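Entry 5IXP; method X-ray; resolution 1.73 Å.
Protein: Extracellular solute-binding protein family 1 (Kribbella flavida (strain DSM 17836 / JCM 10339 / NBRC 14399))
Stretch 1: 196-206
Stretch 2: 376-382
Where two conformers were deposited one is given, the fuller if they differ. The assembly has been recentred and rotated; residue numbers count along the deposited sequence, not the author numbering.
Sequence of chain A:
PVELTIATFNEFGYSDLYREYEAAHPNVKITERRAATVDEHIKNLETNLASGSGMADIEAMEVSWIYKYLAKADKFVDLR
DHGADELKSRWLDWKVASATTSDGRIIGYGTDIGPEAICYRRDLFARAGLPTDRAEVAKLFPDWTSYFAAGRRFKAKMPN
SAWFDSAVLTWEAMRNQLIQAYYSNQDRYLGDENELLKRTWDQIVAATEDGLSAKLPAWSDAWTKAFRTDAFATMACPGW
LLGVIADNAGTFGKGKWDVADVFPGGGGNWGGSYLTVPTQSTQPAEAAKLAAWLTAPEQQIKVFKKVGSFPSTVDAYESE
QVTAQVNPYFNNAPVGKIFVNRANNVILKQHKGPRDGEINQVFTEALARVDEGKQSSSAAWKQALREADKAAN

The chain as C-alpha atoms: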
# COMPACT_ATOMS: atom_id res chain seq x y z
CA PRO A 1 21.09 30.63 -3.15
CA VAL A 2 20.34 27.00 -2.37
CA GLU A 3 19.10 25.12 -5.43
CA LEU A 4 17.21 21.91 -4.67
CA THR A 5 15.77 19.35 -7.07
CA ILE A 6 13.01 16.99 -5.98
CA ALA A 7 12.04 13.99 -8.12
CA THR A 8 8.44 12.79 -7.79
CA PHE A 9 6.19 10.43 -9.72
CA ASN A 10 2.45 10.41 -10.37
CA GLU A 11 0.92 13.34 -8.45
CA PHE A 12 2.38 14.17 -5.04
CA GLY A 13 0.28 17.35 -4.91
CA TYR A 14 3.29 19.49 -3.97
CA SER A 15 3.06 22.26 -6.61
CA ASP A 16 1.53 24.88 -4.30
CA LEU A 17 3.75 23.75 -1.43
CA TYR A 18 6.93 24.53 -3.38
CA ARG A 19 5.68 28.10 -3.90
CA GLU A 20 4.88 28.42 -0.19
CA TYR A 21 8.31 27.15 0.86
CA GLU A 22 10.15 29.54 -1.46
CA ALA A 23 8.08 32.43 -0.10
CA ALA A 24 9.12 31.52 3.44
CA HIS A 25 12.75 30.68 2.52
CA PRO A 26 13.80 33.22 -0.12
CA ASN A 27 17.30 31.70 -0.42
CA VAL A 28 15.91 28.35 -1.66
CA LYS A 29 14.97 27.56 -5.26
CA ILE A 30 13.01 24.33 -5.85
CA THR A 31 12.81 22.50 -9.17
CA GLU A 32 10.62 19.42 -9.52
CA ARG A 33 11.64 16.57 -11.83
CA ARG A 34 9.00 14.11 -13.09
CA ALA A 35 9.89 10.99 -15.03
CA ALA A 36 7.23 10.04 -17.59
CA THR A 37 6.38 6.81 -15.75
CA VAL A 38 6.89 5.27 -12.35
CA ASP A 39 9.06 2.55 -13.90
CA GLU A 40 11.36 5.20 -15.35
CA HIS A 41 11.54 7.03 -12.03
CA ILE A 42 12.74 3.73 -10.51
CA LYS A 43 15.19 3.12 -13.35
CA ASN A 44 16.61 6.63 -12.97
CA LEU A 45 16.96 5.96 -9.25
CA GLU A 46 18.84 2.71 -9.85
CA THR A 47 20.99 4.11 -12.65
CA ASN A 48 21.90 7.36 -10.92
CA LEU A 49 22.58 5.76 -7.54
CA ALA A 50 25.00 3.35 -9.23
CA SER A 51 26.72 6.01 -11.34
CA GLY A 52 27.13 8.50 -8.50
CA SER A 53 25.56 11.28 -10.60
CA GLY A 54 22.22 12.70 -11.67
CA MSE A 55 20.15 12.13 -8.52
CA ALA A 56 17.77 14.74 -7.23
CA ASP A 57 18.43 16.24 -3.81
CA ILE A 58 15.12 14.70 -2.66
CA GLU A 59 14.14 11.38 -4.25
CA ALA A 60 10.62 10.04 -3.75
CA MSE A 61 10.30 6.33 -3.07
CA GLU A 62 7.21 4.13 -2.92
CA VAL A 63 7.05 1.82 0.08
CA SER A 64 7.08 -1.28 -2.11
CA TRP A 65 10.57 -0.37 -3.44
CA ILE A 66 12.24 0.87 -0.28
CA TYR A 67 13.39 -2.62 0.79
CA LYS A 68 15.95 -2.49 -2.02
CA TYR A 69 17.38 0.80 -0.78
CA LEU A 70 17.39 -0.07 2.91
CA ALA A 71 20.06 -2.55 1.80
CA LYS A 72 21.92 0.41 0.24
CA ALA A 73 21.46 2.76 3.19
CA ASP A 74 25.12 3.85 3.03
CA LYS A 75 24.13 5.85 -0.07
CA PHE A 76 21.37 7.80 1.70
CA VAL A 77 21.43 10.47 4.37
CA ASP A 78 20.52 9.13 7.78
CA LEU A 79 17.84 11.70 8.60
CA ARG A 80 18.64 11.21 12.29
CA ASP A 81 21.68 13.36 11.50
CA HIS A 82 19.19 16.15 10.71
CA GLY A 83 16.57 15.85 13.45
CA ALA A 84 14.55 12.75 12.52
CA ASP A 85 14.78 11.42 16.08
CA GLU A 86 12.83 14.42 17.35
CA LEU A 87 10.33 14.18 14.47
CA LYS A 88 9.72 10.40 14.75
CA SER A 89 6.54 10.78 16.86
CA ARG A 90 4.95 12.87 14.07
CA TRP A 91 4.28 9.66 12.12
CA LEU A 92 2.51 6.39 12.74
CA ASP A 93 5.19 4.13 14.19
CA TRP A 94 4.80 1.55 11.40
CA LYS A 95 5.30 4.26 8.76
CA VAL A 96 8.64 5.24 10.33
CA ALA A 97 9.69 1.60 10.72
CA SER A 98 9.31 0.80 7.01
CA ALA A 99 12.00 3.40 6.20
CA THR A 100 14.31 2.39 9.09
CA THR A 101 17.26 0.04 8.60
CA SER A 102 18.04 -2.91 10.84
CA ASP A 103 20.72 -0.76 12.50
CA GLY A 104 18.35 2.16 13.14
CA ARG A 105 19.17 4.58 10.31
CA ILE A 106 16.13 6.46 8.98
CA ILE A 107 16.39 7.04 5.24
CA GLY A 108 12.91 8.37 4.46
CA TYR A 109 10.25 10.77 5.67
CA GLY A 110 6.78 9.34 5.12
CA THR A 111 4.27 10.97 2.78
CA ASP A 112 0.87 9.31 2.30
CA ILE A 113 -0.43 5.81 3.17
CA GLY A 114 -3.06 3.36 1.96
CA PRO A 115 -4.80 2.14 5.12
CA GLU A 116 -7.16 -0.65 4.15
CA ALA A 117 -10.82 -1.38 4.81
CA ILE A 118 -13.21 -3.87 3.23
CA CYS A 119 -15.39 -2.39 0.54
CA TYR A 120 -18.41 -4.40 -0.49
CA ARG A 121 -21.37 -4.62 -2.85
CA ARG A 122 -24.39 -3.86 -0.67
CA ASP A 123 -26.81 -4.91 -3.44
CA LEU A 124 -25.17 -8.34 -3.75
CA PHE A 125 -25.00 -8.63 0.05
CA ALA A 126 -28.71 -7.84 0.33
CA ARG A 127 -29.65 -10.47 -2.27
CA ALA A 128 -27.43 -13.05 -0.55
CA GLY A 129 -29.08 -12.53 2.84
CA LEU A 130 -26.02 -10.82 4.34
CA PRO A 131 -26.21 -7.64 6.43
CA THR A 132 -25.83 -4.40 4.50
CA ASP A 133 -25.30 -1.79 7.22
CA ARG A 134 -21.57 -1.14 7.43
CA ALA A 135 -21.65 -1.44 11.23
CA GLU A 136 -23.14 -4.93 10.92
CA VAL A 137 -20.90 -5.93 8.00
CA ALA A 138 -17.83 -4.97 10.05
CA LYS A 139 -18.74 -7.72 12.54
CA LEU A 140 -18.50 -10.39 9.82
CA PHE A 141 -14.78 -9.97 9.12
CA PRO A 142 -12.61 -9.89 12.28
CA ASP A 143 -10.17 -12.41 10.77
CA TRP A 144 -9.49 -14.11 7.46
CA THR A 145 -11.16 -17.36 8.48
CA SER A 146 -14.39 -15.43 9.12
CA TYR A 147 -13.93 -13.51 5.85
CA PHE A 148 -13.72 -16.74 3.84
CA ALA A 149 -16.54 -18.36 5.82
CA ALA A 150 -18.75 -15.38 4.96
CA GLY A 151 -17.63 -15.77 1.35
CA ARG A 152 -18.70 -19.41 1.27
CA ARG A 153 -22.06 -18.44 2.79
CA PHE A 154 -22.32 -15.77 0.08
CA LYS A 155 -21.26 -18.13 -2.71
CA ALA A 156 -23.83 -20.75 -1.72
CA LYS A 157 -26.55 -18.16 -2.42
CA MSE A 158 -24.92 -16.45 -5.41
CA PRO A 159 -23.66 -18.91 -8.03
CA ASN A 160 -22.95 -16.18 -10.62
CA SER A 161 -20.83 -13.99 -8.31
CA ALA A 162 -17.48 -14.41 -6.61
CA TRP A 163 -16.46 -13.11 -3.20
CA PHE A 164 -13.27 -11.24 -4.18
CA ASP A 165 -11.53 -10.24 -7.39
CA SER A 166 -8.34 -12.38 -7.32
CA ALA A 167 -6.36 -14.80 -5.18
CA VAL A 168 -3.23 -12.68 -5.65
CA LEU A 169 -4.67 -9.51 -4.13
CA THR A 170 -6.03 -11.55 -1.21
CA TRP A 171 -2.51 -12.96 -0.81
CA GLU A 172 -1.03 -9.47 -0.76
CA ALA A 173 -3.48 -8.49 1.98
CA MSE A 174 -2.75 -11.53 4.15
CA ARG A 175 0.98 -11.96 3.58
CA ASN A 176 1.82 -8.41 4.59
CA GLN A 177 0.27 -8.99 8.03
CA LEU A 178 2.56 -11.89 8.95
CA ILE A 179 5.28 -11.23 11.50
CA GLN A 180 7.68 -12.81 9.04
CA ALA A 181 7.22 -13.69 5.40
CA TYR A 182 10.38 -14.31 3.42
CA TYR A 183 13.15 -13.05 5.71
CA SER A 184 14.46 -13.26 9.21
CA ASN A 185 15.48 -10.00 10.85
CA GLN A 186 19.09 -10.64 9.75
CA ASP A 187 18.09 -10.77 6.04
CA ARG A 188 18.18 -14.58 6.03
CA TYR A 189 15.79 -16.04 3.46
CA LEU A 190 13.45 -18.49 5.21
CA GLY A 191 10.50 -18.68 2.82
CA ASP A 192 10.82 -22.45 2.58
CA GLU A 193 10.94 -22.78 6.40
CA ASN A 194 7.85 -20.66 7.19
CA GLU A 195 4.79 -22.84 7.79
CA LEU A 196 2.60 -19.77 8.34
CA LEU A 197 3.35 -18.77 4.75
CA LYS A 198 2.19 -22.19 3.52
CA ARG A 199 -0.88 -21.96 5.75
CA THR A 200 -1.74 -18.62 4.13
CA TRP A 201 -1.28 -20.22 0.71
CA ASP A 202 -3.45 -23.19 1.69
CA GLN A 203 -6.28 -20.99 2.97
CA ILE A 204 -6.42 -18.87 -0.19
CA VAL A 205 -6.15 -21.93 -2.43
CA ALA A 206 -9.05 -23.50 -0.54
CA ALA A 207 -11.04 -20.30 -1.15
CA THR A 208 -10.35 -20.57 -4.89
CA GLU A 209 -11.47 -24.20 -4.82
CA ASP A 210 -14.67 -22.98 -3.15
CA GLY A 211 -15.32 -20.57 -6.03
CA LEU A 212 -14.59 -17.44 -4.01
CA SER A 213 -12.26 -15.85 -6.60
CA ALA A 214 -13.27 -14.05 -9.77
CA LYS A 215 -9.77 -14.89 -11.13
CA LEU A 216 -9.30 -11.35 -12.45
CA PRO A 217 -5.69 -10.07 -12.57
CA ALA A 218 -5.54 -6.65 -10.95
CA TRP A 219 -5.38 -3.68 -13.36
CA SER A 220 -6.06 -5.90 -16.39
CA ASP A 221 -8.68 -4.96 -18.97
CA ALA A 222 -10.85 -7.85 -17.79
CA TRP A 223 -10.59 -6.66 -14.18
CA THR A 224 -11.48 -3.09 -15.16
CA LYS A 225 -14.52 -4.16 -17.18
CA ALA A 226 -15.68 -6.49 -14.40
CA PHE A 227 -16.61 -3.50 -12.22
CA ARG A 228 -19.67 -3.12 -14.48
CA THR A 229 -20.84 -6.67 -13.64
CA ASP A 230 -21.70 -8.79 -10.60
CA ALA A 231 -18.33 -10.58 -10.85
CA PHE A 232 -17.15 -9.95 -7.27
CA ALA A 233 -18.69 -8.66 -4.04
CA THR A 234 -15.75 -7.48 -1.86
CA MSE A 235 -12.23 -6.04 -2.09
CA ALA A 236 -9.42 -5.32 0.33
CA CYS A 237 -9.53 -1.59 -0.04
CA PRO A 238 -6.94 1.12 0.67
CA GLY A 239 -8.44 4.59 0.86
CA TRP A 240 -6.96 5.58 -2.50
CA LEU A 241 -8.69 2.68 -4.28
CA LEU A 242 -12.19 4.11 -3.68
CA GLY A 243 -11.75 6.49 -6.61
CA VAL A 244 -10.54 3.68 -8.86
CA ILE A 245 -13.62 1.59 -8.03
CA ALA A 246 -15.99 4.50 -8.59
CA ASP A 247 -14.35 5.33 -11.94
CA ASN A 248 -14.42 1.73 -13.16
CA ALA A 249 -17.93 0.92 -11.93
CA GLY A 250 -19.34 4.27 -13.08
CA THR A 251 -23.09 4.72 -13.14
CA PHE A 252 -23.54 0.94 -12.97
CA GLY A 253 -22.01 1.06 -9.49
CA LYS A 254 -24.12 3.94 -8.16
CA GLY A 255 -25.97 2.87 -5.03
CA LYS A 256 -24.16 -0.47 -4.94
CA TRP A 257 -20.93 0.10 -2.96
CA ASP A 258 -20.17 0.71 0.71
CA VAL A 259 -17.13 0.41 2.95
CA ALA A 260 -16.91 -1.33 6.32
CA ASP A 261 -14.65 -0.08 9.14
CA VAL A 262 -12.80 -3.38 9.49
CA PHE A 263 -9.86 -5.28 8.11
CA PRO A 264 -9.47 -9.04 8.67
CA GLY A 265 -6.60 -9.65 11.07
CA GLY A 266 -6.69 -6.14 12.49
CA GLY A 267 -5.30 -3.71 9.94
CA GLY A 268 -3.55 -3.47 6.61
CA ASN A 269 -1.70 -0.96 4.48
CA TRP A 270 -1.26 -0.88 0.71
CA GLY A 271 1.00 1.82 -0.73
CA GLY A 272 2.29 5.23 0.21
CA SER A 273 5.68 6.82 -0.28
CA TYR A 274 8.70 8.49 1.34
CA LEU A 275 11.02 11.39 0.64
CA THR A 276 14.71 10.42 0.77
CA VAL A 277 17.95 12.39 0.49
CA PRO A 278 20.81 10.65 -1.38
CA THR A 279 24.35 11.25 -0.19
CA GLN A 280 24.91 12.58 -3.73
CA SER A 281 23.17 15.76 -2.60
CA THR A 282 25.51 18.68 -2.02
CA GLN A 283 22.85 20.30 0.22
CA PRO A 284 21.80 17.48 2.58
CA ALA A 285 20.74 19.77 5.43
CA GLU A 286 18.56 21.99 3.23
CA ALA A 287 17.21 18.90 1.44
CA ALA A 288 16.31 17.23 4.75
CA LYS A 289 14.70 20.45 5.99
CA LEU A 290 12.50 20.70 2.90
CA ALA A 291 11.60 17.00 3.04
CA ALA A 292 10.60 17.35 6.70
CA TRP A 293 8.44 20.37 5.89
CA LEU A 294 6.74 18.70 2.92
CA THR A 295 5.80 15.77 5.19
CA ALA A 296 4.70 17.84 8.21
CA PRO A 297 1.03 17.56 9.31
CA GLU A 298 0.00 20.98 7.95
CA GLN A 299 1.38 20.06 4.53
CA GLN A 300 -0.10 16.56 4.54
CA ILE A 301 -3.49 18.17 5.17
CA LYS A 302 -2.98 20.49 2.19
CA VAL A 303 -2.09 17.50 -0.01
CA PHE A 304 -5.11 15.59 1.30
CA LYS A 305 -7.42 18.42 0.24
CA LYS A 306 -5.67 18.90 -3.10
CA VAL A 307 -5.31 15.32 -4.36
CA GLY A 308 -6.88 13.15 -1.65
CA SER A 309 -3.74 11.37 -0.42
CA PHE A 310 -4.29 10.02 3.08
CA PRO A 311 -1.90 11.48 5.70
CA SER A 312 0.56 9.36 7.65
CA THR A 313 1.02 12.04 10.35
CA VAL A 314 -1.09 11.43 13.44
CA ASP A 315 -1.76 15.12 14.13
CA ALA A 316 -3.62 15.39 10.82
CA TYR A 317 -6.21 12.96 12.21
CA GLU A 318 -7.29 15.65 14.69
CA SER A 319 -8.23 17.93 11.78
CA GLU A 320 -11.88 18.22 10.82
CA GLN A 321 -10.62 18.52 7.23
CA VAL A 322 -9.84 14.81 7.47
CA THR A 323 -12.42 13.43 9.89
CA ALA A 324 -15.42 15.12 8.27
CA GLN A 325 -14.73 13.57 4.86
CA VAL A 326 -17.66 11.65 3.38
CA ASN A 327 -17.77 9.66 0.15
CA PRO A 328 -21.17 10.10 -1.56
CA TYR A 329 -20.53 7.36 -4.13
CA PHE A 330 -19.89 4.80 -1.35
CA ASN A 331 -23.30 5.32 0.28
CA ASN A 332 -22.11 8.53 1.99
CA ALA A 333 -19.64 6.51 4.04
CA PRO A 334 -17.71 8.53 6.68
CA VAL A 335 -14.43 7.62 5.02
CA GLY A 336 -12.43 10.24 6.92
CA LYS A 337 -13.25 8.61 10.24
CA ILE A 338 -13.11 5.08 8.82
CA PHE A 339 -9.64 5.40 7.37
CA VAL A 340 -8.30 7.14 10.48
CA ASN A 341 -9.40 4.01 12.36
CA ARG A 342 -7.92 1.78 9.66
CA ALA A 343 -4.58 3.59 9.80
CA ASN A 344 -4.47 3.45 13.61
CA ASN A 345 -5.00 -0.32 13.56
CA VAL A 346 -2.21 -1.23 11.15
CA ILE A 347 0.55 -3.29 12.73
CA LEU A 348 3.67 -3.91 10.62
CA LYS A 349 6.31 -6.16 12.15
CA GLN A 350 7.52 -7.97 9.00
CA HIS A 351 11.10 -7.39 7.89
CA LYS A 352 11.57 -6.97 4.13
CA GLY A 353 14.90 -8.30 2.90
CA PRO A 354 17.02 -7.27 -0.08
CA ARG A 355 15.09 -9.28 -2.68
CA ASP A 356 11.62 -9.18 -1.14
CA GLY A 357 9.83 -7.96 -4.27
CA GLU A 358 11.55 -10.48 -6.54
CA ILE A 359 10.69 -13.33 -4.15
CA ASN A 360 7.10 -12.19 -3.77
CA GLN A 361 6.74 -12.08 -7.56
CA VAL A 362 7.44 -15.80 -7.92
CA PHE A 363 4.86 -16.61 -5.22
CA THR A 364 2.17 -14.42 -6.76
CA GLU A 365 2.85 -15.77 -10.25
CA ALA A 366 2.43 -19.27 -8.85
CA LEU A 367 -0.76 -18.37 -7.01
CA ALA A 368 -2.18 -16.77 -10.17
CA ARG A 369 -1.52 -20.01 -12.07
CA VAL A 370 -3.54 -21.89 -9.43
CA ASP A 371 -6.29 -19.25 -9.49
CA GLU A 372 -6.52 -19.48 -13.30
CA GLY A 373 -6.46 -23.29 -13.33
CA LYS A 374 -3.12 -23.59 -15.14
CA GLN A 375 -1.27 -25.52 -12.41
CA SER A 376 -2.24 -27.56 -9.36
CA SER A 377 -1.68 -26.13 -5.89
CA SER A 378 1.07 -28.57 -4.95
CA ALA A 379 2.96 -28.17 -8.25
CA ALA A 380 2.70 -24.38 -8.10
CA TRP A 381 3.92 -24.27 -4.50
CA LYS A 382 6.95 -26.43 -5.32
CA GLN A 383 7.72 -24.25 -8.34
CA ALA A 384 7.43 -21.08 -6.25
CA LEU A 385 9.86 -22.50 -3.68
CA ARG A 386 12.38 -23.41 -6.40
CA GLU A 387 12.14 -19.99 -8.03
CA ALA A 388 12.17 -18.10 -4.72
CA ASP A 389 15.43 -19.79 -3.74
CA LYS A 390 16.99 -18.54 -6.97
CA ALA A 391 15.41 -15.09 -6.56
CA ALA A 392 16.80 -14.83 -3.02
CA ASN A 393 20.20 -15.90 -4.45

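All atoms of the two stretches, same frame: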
# COMPACT_ATOMS: atom_id res chain seq x y z
N LEU A 196 3.71 -20.72 8.40
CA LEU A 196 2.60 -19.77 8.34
C LEU A 196 2.39 -19.27 6.92
O LEU A 196 1.25 -19.01 6.51
CB LEU A 196 2.85 -18.60 9.28
CG LEU A 196 1.77 -18.47 10.35
CD1 LEU A 196 1.95 -17.18 11.10
CD2 LEU A 196 0.38 -18.55 9.74
N LEU A 197 3.46 -19.12 6.16
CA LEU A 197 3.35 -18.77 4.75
C LEU A 197 2.58 -19.84 3.97
O LEU A 197 1.68 -19.52 3.18
CB LEU A 197 4.75 -18.57 4.18
CG LEU A 197 4.97 -17.83 2.88
CD1 LEU A 197 4.50 -16.38 3.01
CD2 LEU A 197 6.46 -17.91 2.54
N LYS A 198 2.92 -21.11 4.18
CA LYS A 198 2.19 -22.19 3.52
C LYS A 198 0.74 -22.24 4.00
O LYS A 198 -0.17 -22.52 3.21
CB LYS A 198 2.89 -23.53 3.75
CG LYS A 198 2.23 -24.76 3.05
CD LYS A 198 1.97 -24.49 1.56
CE LYS A 198 1.90 -25.78 0.72
NZ LYS A 198 0.80 -26.72 1.09
N ARG A 199 0.50 -21.95 5.28
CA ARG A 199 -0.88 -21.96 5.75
C ARG A 199 -1.70 -20.86 5.08
O ARG A 199 -2.88 -21.07 4.76
CB ARG A 199 -0.93 -21.84 7.28
CG ARG A 199 -0.76 -23.19 7.94
CD ARG A 199 -1.14 -23.18 9.41
NE ARG A 199 -0.78 -24.45 10.04
CZ ARG A 199 -1.18 -24.81 11.25
NH1 ARG A 199 -1.96 -24.00 11.96
NH2 ARG A 199 -0.80 -25.98 11.76
N THR A 200 -1.10 -19.69 4.88
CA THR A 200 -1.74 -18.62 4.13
C THR A 200 -2.07 -19.07 2.71
O THR A 200 -3.19 -18.89 2.23
CB THR A 200 -0.82 -17.39 4.10
OG1 THR A 200 -0.58 -16.95 5.44
CG2 THR A 200 -1.44 -16.26 3.30
N TRP A 201 -1.07 -19.64 2.03
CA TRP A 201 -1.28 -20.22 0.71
C TRP A 201 -2.44 -21.22 0.72
O TRP A 201 -3.36 -21.13 -0.10
CB TRP A 201 0.02 -20.90 0.26
CG TRP A 201 -0.05 -21.71 -1.02
CD1 TRP A 201 -0.46 -23.01 -1.15
CD2 TRP A 201 0.37 -21.29 -2.32
NE1 TRP A 201 -0.35 -23.42 -2.46
CE2 TRP A 201 0.16 -22.38 -3.20
CE3 TRP A 201 0.90 -20.10 -2.84
CZ2 TRP A 201 0.46 -22.31 -4.57
CZ3 TRP A 201 1.19 -20.02 -4.20
CH2 TRP A 201 0.97 -21.12 -5.05
N ASP A 202 -2.42 -22.16 1.67
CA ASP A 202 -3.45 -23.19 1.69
C ASP A 202 -4.84 -22.59 1.85
O ASP A 202 -5.80 -23.04 1.21
CB ASP A 202 -3.19 -24.20 2.82
CG ASP A 202 -2.03 -25.12 2.51
OD1 ASP A 202 -1.65 -25.22 1.33
OD2 ASP A 202 -1.52 -25.75 3.44
N GLN A 203 -4.97 -21.57 2.71
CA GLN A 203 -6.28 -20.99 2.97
C GLN A 203 -6.82 -20.26 1.74
O GLN A 203 -8.02 -20.33 1.45
CB GLN A 203 -6.21 -20.07 4.18
CG GLN A 203 -7.55 -19.61 4.70
CD GLN A 203 -7.45 -18.96 6.08
OE1 GLN A 203 -6.40 -18.44 6.45
NE2 GLN A 203 -8.54 -19.01 6.85
N ILE A 204 -5.96 -19.54 1.02
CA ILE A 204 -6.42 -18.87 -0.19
C ILE A 204 -6.72 -19.88 -1.29
O ILE A 204 -7.70 -19.74 -2.02
CB ILE A 204 -5.39 -17.83 -0.66
CG1 ILE A 204 -5.20 -16.79 0.43
CG2 ILE A 204 -5.84 -17.15 -1.96
CD1 ILE A 204 -4.09 -15.82 0.12
N VAL A 205 -5.87 -20.89 -1.44
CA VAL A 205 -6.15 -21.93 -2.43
C VAL A 205 -7.49 -22.59 -2.14
O VAL A 205 -8.30 -22.81 -3.05
CB VAL A 205 -5.00 -22.95 -2.48
CG1 VAL A 205 -5.41 -24.18 -3.28
CG2 VAL A 205 -3.75 -22.31 -3.10
N ALA A 206 -7.76 -22.89 -0.87
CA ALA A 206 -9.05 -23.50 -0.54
C ALA A 206 -10.20 -22.57 -0.92
O ALA A 206 -11.24 -23.03 -1.40
CB ALA A 206 -9.10 -23.86 0.95
N SER A 376 -1.70 -27.14 -10.65
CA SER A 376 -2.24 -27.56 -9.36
C SER A 376 -1.54 -26.83 -8.22
O SER A 376 -0.43 -26.30 -8.37
CB SER A 376 -2.09 -29.07 -9.16
OG SER A 376 -0.74 -29.41 -8.87
N SER A 377 -2.21 -26.81 -7.07
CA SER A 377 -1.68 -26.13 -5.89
C SER A 377 -0.32 -26.68 -5.48
O SER A 377 0.62 -25.92 -5.21
CB SER A 377 -2.67 -26.23 -4.73
OG SER A 377 -2.05 -25.88 -3.50
N SER A 378 -0.19 -28.01 -5.41
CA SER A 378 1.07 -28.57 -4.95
C SER A 378 2.20 -28.31 -5.95
O SER A 378 3.32 -27.98 -5.55
CB SER A 378 0.93 -30.06 -4.67
OG SER A 378 0.93 -30.78 -5.88
N ALA A 379 1.92 -28.42 -7.25
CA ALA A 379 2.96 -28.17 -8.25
C ALA A 379 3.36 -26.69 -8.26
O ALA A 379 4.54 -26.36 -8.41
CB ALA A 379 2.49 -28.60 -9.64
N ALA A 380 2.38 -25.80 -8.11
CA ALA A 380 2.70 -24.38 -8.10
C ALA A 380 3.52 -24.00 -6.86
O ALA A 380 4.43 -23.17 -6.94
CB ALA A 380 1.41 -23.56 -8.16
N TRP A 381 3.18 -24.59 -5.71
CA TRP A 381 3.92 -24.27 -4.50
C TRP A 381 5.37 -24.75 -4.61
O TRP A 381 6.29 -24.02 -4.23
CB TRP A 381 3.23 -24.89 -3.28
CG TRP A 381 4.02 -24.72 -2.01
CD1 TRP A 381 4.80 -25.67 -1.40
CD2 TRP A 381 4.10 -23.55 -1.20
NE1 TRP A 381 5.36 -25.15 -0.26
CE2 TRP A 381 4.95 -23.85 -0.11
CE3 TRP A 381 3.54 -22.27 -1.29
CZ2 TRP A 381 5.25 -22.91 0.88
CZ3 TRP A 381 3.83 -21.35 -0.30
CH2 TRP A 381 4.69 -21.67 0.77
N LYS A 382 5.58 -25.96 -5.14
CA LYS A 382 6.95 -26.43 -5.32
C LYS A 382 7.70 -25.54 -6.29
O LYS A 382 8.87 -25.21 -6.06
CB LYS A 382 6.96 -27.88 -5.81
CG LYS A 382 6.35 -28.87 -4.84
CD LYS A 382 6.43 -30.29 -5.40
CE LYS A 382 5.84 -31.32 -4.45
NZ LYS A 382 6.64 -31.44 -3.19
O HOH W 1 -3.22 -26.08 -0.66

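Two helical segments far apart in sequence meet here, their N-to-C directions 145° apart, so that they run roughly antiparallel. The start of stretch 2 therefore lies beside the end of stretch 1: Ser377 is opposite Val205, and one turn later Trp381 is opposite Trp201. The helix axes come no closer than 11.7 Å, a wide spacing that leaves room for two tryptophan side chains. Together the stretches bury 376 Å².

Ser376 makes no contact with the first helix, but it prepares the second. It occupies the N-cap position, where the first backbone amides of a helix lack carbonyl partners from a preceding turn. Its OG accepts a hydrogen bond from Ala379 N at 3.3 Å, a role for which serine, with a short side chain ending in an acceptor, is well suited.

Ser377 supplies the polar part of the contact. Its OG accepts a hydrogen bond from Trp201 NE1 at 3.2 Å, with an N-H...O angle of 154°, so the one polar group of an otherwise apolar, buried indole is satisfied. The hydroxyl lies at the edge of the Trp201 ring, near its plane, which is where an indole N-H points. The same oxygen is 3.1 Å from the oxygen of water 1, and that water donates to Asp202 OD1 at 2.7 Å, giving a second, indirect link between the helices. The methylene of Ser377 is useful too: its CB packs against Val205 CG1 at 3.7 Å. A small side chain thus serves both a polar and an apolar neighbour.

Ser378 and Ala379 direct their CA-to-CB bonds away from stretch 1 and take no part in the contact. Ala380 turns back toward it. Its CB sits at the edge of the Trp201 ring, 3.9 Å from CZ2, and the single methyl fills the space beside the indole.

Trp381 makes the largest contribution, with 119 Å² covered by the other stretch. Both it and Trp201 point toward the opposing helix with chi1 in the t well, and they meet edge-to-face: the edge of Trp381 approaches the face of Trp201, with the planes at 58° and Trp381 CE3 3.5 Å from Trp201 CD2. Farther round the ring, Trp381 CH2 reaches Leu197 CG at 4.4 Å, a looser apolar contact.

Over one face of Trp381 lies Lys198, whose CD comes within 3.5 Å of Trp381 CE2. Its CE stands almost directly above the five-membered ring, forming a CH-pi contact, and its ammonium group lies farther out along nearly the same normal in a cation-pi interaction. Lys198 NZ also forms a salt bridge with Asp202 OD1 at 2.9 Å, one turn along its own helix. Lysine suits this margin because its long aliphatic chain can cover an aromatic face while its charge is paired beyond it.

Lys382 is exposed and makes no contact with the first helix.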